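Local atomic coordinates of SPT6 (Antonospora locustae, PDB entry 2XP1), a protein that acts as a transcription elongation factor whose tandem SH2 domains enable its interaction with RNA polymerase II. Residues 125-130 and 168-173; 136-141 and 146-151. All coordinates share one frame; numbering follows the deposited sequence.

Contact 1 of 2, residues 125-130 and 168-173; sequences YAFYFS and DSFVAY. With SO4 (sulfate ion), chain C.
Phe-127 and Phe-170 make the tight, buried part of this contact between strand 124-129 and helix 167-175. The Phe-127 ring meets its partner edge first: CE2 lies 3.8 Å from Phe-170 CE2, and Phe-127 CZ is 3.8 Å from Phe-170 CD2, an atom that sits in the plane of the Phe-127 ring. A chi1 of -66° sets Phe-127 CG opposite its own carbonyl carbon and sends the ring out from the sheet toward the helix. Val-171 adds a second touch on the same rim, its CG2 standing 4.1 Å from Phe-127 CZ. Truncating Phe-127 to an alanine would probably open a gap under the helix, leaving Phe-170 and Val-171 CG2 without the ring edge they share.

The Tyr-125 end lies nearer solvent: Tyr-125 and Val-171 are both partly exposed, though their atoms approach no less closely. Here the two branches of Val-171 divide the work: CG2 approaches Tyr-125 CE1 at 4.0 Å, while CG1 comes within 3.7 Å of Tyr-125 OH, the two side chains crossing at about a right angle. All of this is van der Waals contact, and it buries just 152 Å² in total, as expected for axes that stay 12.0 Å apart and are spanned by side chains alone. The helix runs at 135° to the strand and rests on one face of the sheet, while helix 112-116 touches the other around Ala-140: the central antiparallel sheet between flanking helices that defines an SH2 domain.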
loop_
_atom_site.group_PDB
_atom_site.type_symbol
_atom_site.label_atom_id
_atom_site.label_comp_id
_atom_site.label_asym_id
_atom_site.label_seq_id
_atom_site.Cartn_x
_atom_site.Cartn_y
_atom_site.Cartn_z
ATOM N N TYR A 125 25.696 12.134 0.268
ATOM C CA TYR A 125 24.417 11.925 -0.356
ATOM C C TYR A 125 23.518 13.078 -0.123
ATOM O O TYR A 125 23.672 13.786 0.861
ATOM C CB TYR A 125 23.766 10.658 0.165
ATOM C CG TYR A 125 23.544 10.622 1.654
ATOM C CD1 TYR A 125 22.311 10.982 2.196
ATOM C CD2 TYR A 125 24.567 10.235 2.529
ATOM C CE1 TYR A 125 22.090 10.928 3.580
ATOM C CE2 TYR A 125 24.361 10.187 3.904
ATOM C CZ TYR A 125 23.108 10.527 4.421
ATOM O OH TYR A 125 22.887 10.491 5.785
ATOM N N ALA A 126 22.558 13.254 -1.029
ATOM C CA ALA A 126 21.672 14.404 -0.964
ATOM C C ALA A 126 20.329 13.964 -1.396
ATOM O O ALA A 126 20.215 12.918 -2.026
ATOM C CB ALA A 126 22.182 15.522 -1.866
ATOM N N PHE A 127 19.304 14.742 -1.061
ATOM C CA PHE A 127 17.943 14.455 -1.546
ATOM C C PHE A 127 17.363 15.703 -2.176
ATOM O O PHE A 127 17.545 16.777 -1.657
ATOM C CB PHE A 127 16.991 14.037 -0.422
ATOM C CG PHE A 127 17.330 12.754 0.225
ATOM C CD1 PHE A 127 18.261 12.713 1.274
ATOM C CD2 PHE A 127 16.683 11.588 -0.161
ATOM C CE1 PHE A 127 18.587 11.527 1.908
ATOM C CE2 PHE A 127 16.979 10.374 0.450
ATOM C CZ PHE A 127 17.954 10.337 1.519
ATOM N N TYR A 128 16.652 15.527 -3.290
ATOM C CA TYR A 128 15.914 16.587 -3.952
ATOM C C TYR A 128 14.755 15.994 -4.741
ATOM O O TYR A 128 14.806 14.837 -5.134
ATOM C CB TYR A 128 16.829 17.404 -4.848
ATOM C CG TYR A 128 17.711 16.627 -5.820
ATOM C CD1 TYR A 128 17.284 16.374 -7.135
ATOM C CD2 TYR A 128 18.985 16.188 -5.443
ATOM C CE1 TYR A 128 18.086 15.692 -8.034
ATOM C CE2 TYR A 128 19.800 15.499 -6.341
ATOM C CZ TYR A 128 19.334 15.260 -7.628
ATOM O OH TYR A 128 20.119 14.584 -8.520
ATOM N N PHE A 129 13.692 16.765 -4.939
ATOM C CA PHE A 129 12.545 16.258 -5.690
ATOM C C PHE A 129 12.922 16.185 -7.126
ATOM O O PHE A 129 13.643 17.044 -7.604
ATOM C CB PHE A 129 11.332 17.168 -5.542
ATOM C CG PHE A 129 10.661 17.007 -4.230
ATOM C CD1 PHE A 129 10.636 18.037 -3.332
ATOM C CD2 PHE A 129 10.106 15.803 -3.870
ATOM C CE1 PHE A 129 10.027 17.886 -2.111
ATOM C CE2 PHE A 129 9.537 15.647 -2.638
ATOM C CZ PHE A 129 9.505 16.711 -1.753
ATOM N N SER A 130 12.414 15.147 -7.783
ATOM C CA SER A 130 12.604 14.926 -9.220
ATOM C C SER A 130 11.709 15.862 -10.003
ATOM O O SER A 130 10.516 15.986 -9.691
ATOM C CB SER A 130 12.206 13.476 -9.610
ATOM O OG SER A 130 12.347 13.273 -11.030
ATOM N N ASP A 168 15.260 9.332 7.377
ATOM C CA ASP A 168 16.112 8.760 8.395
ATOM C C ASP A 168 16.160 7.239 8.377
ATOM O O ASP A 168 17.268 6.644 8.375
ATOM C CB ASP A 168 15.702 9.265 9.786
ATOM C CG ASP A 168 16.623 10.345 10.292
ATOM O OD1 ASP A 168 17.603 10.643 9.564
ATOM O OD2 ASP A 168 16.373 10.886 11.401
ATOM N N SER A 169 14.964 6.624 8.378
ATOM C CA SER A 169 14.861 5.162 8.395
ATOM C C SER A 169 15.284 4.620 7.044
ATOM O O SER A 169 15.982 3.572 6.991
ATOM C CB SER A 169 13.482 4.626 8.852
ATOM O OG SER A 169 12.389 5.454 8.505
ATOM N N PHE A 170 14.913 5.356 5.980
ATOM C CA PHE A 170 15.403 5.037 4.636
ATOM C C PHE A 170 16.934 4.999 4.601
ATOM O O PHE A 170 17.530 4.006 4.149
ATOM C CB PHE A 170 14.881 5.982 3.533
ATOM C CG PHE A 170 15.639 5.841 2.245
ATOM C CD1 PHE A 170 15.407 4.752 1.401
ATOM C CD2 PHE A 170 16.626 6.750 1.907
ATOM C CE1 PHE A 170 16.125 4.580 0.240
ATOM C CE2 PHE A 170 17.359 6.592 0.738
ATOM C CZ PHE A 170 17.095 5.500 -0.106
ATOM N N VAL A 171 17.555 6.082 5.067
ATOM C CA VAL A 171 19.020 6.142 5.176
ATOM C C VAL A 171 19.561 4.890 5.885
ATOM O O VAL A 171 20.456 4.192 5.361
ATOM C CB VAL A 171 19.474 7.418 5.917
ATOM C CG1 VAL A 171 20.971 7.345 6.280
ATOM C CG2 VAL A 171 19.174 8.639 5.070
ATOM N N ALA A 172 18.985 4.602 7.054
ATOM C CA ALA A 172 19.394 3.468 7.877
ATOM C C ALA A 172 19.416 2.169 7.072
ATOM O O ALA A 172 20.378 1.405 7.133
ATOM C CB ALA A 172 18.476 3.334 9.096
ATOM N N TYR A 173 18.352 1.945 6.307
ATOM C CA TYR A 173 18.213 0.751 5.490
ATOM C C TYR A 173 19.215 0.725 4.322
ATOM O O TYR A 173 19.882 -0.286 4.074
ATOM C CB TYR A 173 16.776 0.666 4.984
ATOM C CG TYR A 173 16.628 -0.132 3.727
ATOM C CD1 TYR A 173 16.413 -1.511 3.765
ATOM C CD2 TYR A 173 16.701 0.492 2.502
ATOM C CE1 TYR A 173 16.280 -2.246 2.597
ATOM C CE2 TYR A 173 16.570 -0.213 1.334
ATOM C CZ TYR A 173 16.361 -1.582 1.375
ATOM O OH TYR A 173 16.229 -2.250 0.176
HETATM S S SO4 C . 15.564 14.141 -11.925
HETATM O O1 SO4 C . 16.672 14.087 -12.884
HETATM O O2 SO4 C . 14.771 15.350 -12.184
HETATM O O3 SO4 C . 16.071 14.199 -10.558
HETATM O O4 SO4 C . 14.752 12.942 -12.066
#

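Contact 2 of 2, residues 136-141 and 146-151; sequences KLTFAY and ILEEYI. With SO4 (sulfate ion), chain C.
Leu-137 with Ile-151, Phe-139 with Glu-149 and Tyr-141 with Leu-147 are the three hydrogen-bonded pairs of this antiparallel hairpin. Each pair exchanges two backbone bonds. Phe-139 N lies 2.8 Å from Glu-149 O; the longest of the six, from Tyr-141 N to Leu-147 O, is 3.0 Å. Between them sit the non-hydrogen-bonded pairs Thr-138 with Tyr-150 and Ala-140 with Glu-148, where CA-H...O contacts such as Glu-148 CA to Phe-139 O (3.3 Å) help to hold the strands together.

Apolar contacts gather on the face bearing Leu-137, Phe-139 and Ile-151, with Ile-151 CD1 3.9 Å from Phe-139 CB. Farther along that face, Leu-147 lays its CB over one face of the Tyr-141 ring, a CH-pi contact 4.1 Å from the centroid, while its CD1 reaches past the ring to the hydroxyl. With CG between the backbone N and the carbonyl carbon (chi1 66°), the Tyr-141 ring leans over toward Leu-147.

Polar contacts differ between the two faces. Glu-149 OE1 lies at the edge of the Phe-139 ring, 3.5 Å from CD2, but its main partner is Arg-174, in a salt bridge; OE2 is hydrogen-bonded to the hydroxyl of Tyr-159, so both carboxylate oxygens are engaged. On the opposite face Thr-138 and Tyr-150 point the same way, the threonine hydroxyl in plane at the edge of the tyrosine ring. Both donate to the sulfate: Thr-138 OG1 to O3 at 3.0 Å, Tyr-150 OH to O4 at 2.6 Å. An anion held by central strands and the loop joining strands 124-129 and 136-142 is consistent with the phosphate-binding position of an SH2 domain.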
loop_
_atom_site.group_PDB
_atom_site.type_symbol
_atom_site.label_atom_id
_atom_site.label_comp_id
_atom_site.label_asym_id
_atom_site.label_seq_id
_atom_site.Cartn_x
_atom_site.Cartn_y
_atom_site.Cartn_z
ATOM N N LYS A 136 8.358 11.896 -7.522
ATOM C CA LYS A 136 9.524 11.166 -7.001
ATOM C C LYS A 136 10.536 12.049 -6.238
ATOM O O LYS A 136 10.924 13.142 -6.679
ATOM C CB LYS A 136 10.282 10.459 -8.131
ATOM C CG LYS A 136 9.448 9.453 -8.957
ATOM C CD LYS A 136 9.007 8.272 -8.096
ATOM C CE LYS A 136 7.752 7.580 -8.644
ATOM N NZ LYS A 136 7.478 6.300 -7.870
ATOM N N LEU A 137 11.049 11.527 -5.144
ATOM C CA LEU A 137 12.233 12.131 -4.511
ATOM C C LEU A 137 13.495 11.447 -5.030
ATOM O O LEU A 137 13.614 10.228 -4.947
ATOM C CB LEU A 137 12.165 11.929 -2.998
ATOM C CG LEU A 137 13.349 12.387 -2.151
ATOM C CD1 LEU A 137 13.436 13.864 -2.080
ATOM C CD2 LEU A 137 13.118 11.775 -0.789
ATOM N N THR A 138 14.448 12.230 -5.522
ATOM C CA THR A 138 15.737 11.705 -5.950
ATOM C C THR A 138 16.691 11.587 -4.775
ATOM O O THR A 138 16.918 12.547 -4.046
ATOM C CB THR A 138 16.318 12.561 -7.092
ATOM O OG1 THR A 138 15.382 12.565 -8.168
ATOM C CG2 THR A 138 17.616 12.027 -7.617
ATOM N N PHE A 139 17.194 10.370 -4.565
ATOM C CA PHE A 139 18.287 10.091 -3.644
ATOM C C PHE A 139 19.563 10.014 -4.484
ATOM O O PHE A 139 19.715 9.084 -5.277
ATOM C CB PHE A 139 18.071 8.738 -2.941
ATOM C CG PHE A 139 19.265 8.261 -2.173
ATOM C CD1 PHE A 139 19.848 9.071 -1.184
ATOM C CD2 PHE A 139 19.828 7.012 -2.437
ATOM C CE1 PHE A 139 20.970 8.638 -0.467
ATOM C CE2 PHE A 139 20.955 6.557 -1.719
ATOM C CZ PHE A 139 21.524 7.375 -0.740
ATOM N N ALA A 140 20.452 10.995 -4.296
ATOM C CA ALA A 140 21.709 11.115 -5.032
ATOM C C ALA A 140 22.872 10.812 -4.116
ATOM O O ALA A 140 22.928 11.303 -2.994
ATOM C CB ALA A 140 21.883 12.524 -5.597
ATOM N N TYR A 141 23.809 10.006 -4.586
ATOM C CA TYR A 141 24.949 9.712 -3.758
ATOM C C TYR A 141 26.257 9.594 -4.500
ATOM O O TYR A 141 26.281 9.189 -5.653
ATOM C CB TYR A 141 24.689 8.512 -2.865
ATOM C CG TYR A 141 24.511 7.201 -3.559
ATOM C CD1 TYR A 141 25.555 6.275 -3.581
ATOM C CD2 TYR A 141 23.288 6.842 -4.138
ATOM C CE1 TYR A 141 25.419 5.037 -4.201
ATOM C CE2 TYR A 141 23.127 5.585 -4.752
ATOM C CZ TYR A 141 24.211 4.689 -4.771
ATOM O OH TYR A 141 24.112 3.442 -5.360
ATOM N N ILE A 146 28.734 9.694 -8.957
ATOM C CA ILE A 146 27.391 10.141 -8.588
ATOM C C ILE A 146 26.304 9.238 -9.226
ATOM O O ILE A 146 26.121 9.249 -10.445
ATOM C CB ILE A 146 27.174 11.653 -8.927
ATOM C CG1 ILE A 146 28.372 12.487 -8.473
ATOM C CG2 ILE A 146 25.909 12.207 -8.255
ATOM C CD1 ILE A 146 28.522 13.833 -9.201
ATOM N N LEU A 147 25.615 8.452 -8.383
ATOM C CA LEU A 147 24.458 7.612 -8.773
ATOM C C LEU A 147 23.155 8.239 -8.245
ATOM O O LEU A 147 23.208 9.118 -7.394
ATOM C CB LEU A 147 24.599 6.163 -8.254
ATOM C CG LEU A 147 25.922 5.366 -8.259
ATOM C CD1 LEU A 147 25.620 3.897 -8.113
ATOM C CD2 LEU A 147 26.738 5.569 -9.523
ATOM N N GLU A 148 21.995 7.793 -8.747
ATOM C CA GLU A 148 20.708 8.384 -8.365
ATOM C C GLU A 148 19.657 7.317 -8.274
ATOM O O GLU A 148 19.702 6.371 -9.037
ATOM C CB GLU A 148 20.218 9.366 -9.409
ATOM C CG GLU A 148 20.877 10.695 -9.415
ATOM C CD GLU A 148 20.532 11.451 -10.678
ATOM O OE1 GLU A 148 19.728 10.948 -11.496
ATOM O OE2 GLU A 148 21.071 12.550 -10.868
ATOM N N GLU A 149 18.710 7.470 -7.351
ATOM C CA GLU A 149 17.650 6.503 -7.190
ATOM C C GLU A 149 16.372 7.222 -6.890
ATOM O O GLU A 149 16.385 8.271 -6.248
ATOM C CB GLU A 149 17.935 5.542 -6.048
ATOM C CG GLU A 149 19.192 4.666 -6.151
ATOM C CD GLU A 149 19.228 3.599 -5.047
ATOM O OE1 GLU A 149 19.853 3.852 -4.001
ATOM O OE2 GLU A 149 18.610 2.519 -5.219
ATOM N N TYR A 150 15.254 6.641 -7.307
ATOM C CA TYR A 150 14.001 7.300 -7.112
ATOM C C TYR A 150 13.249 6.729 -5.939
ATOM O O TYR A 150 13.098 5.508 -5.827
ATOM C CB TYR A 150 13.143 7.202 -8.375
ATOM C CG TYR A 150 13.596 8.078 -9.546
ATOM C CD1 TYR A 150 14.182 9.327 -9.339
ATOM C CD2 TYR A 150 13.428 7.646 -10.863
ATOM C CE1 TYR A 150 14.598 10.125 -10.401
ATOM C CE2 TYR A 150 13.822 8.445 -11.934
ATOM C CZ TYR A 150 14.413 9.680 -11.702
ATOM O OH TYR A 150 14.810 10.474 -12.774
ATOM N N ILE A 151 12.738 7.607 -5.088
ATOM C CA ILE A 151 11.888 7.177 -4.022
ATOM C C ILE A 151 10.496 7.719 -4.272
ATOM O O ILE A 151 10.341 8.887 -4.594
ATOM C CB ILE A 151 12.443 7.690 -2.673
ATOM C CG1 ILE A 151 13.823 7.077 -2.417
ATOM C CG2 ILE A 151 11.506 7.399 -1.529
ATOM C CD1 ILE A 151 14.654 7.843 -1.341
HETATM S S SO4 C . 15.564 14.141 -11.925
HETATM O O1 SO4 C . 16.672 14.087 -12.884
HETATM O O2 SO4 C . 14.771 15.350 -12.184
HETATM O O3 SO4 C . 16.071 14.199 -10.558
HETATM O O4 SO4 C . 14.752 12.942 -12.066
#

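How the contacts relate
The two contacts, centred 8 Å apart, share one antiparallel sheet, and along the chain contact 2 lies between the segments of contact 1. Strands 124-129 and 136-142 are neighbours, joined by probable hydrogen bonds from Thr-138 N to Tyr-128 O and from Ser-130 N to Lys-136 O, each 2.7 Å. Side chains alternate between the faces of this sheet, and the contacts use both. On one, Phe-139 and Ile-151 of contact 2 form the floor under the Phe-127/Phe-170 pair. On the other, the sulfate, probably from the crystallisation liquor, links the contacts: Ser-130 OG donates to its O4 at 2.6 Å, and the backbone amides of Arg-131 and Lys-132 complete the grip begun by Thr-138 and Tyr-150.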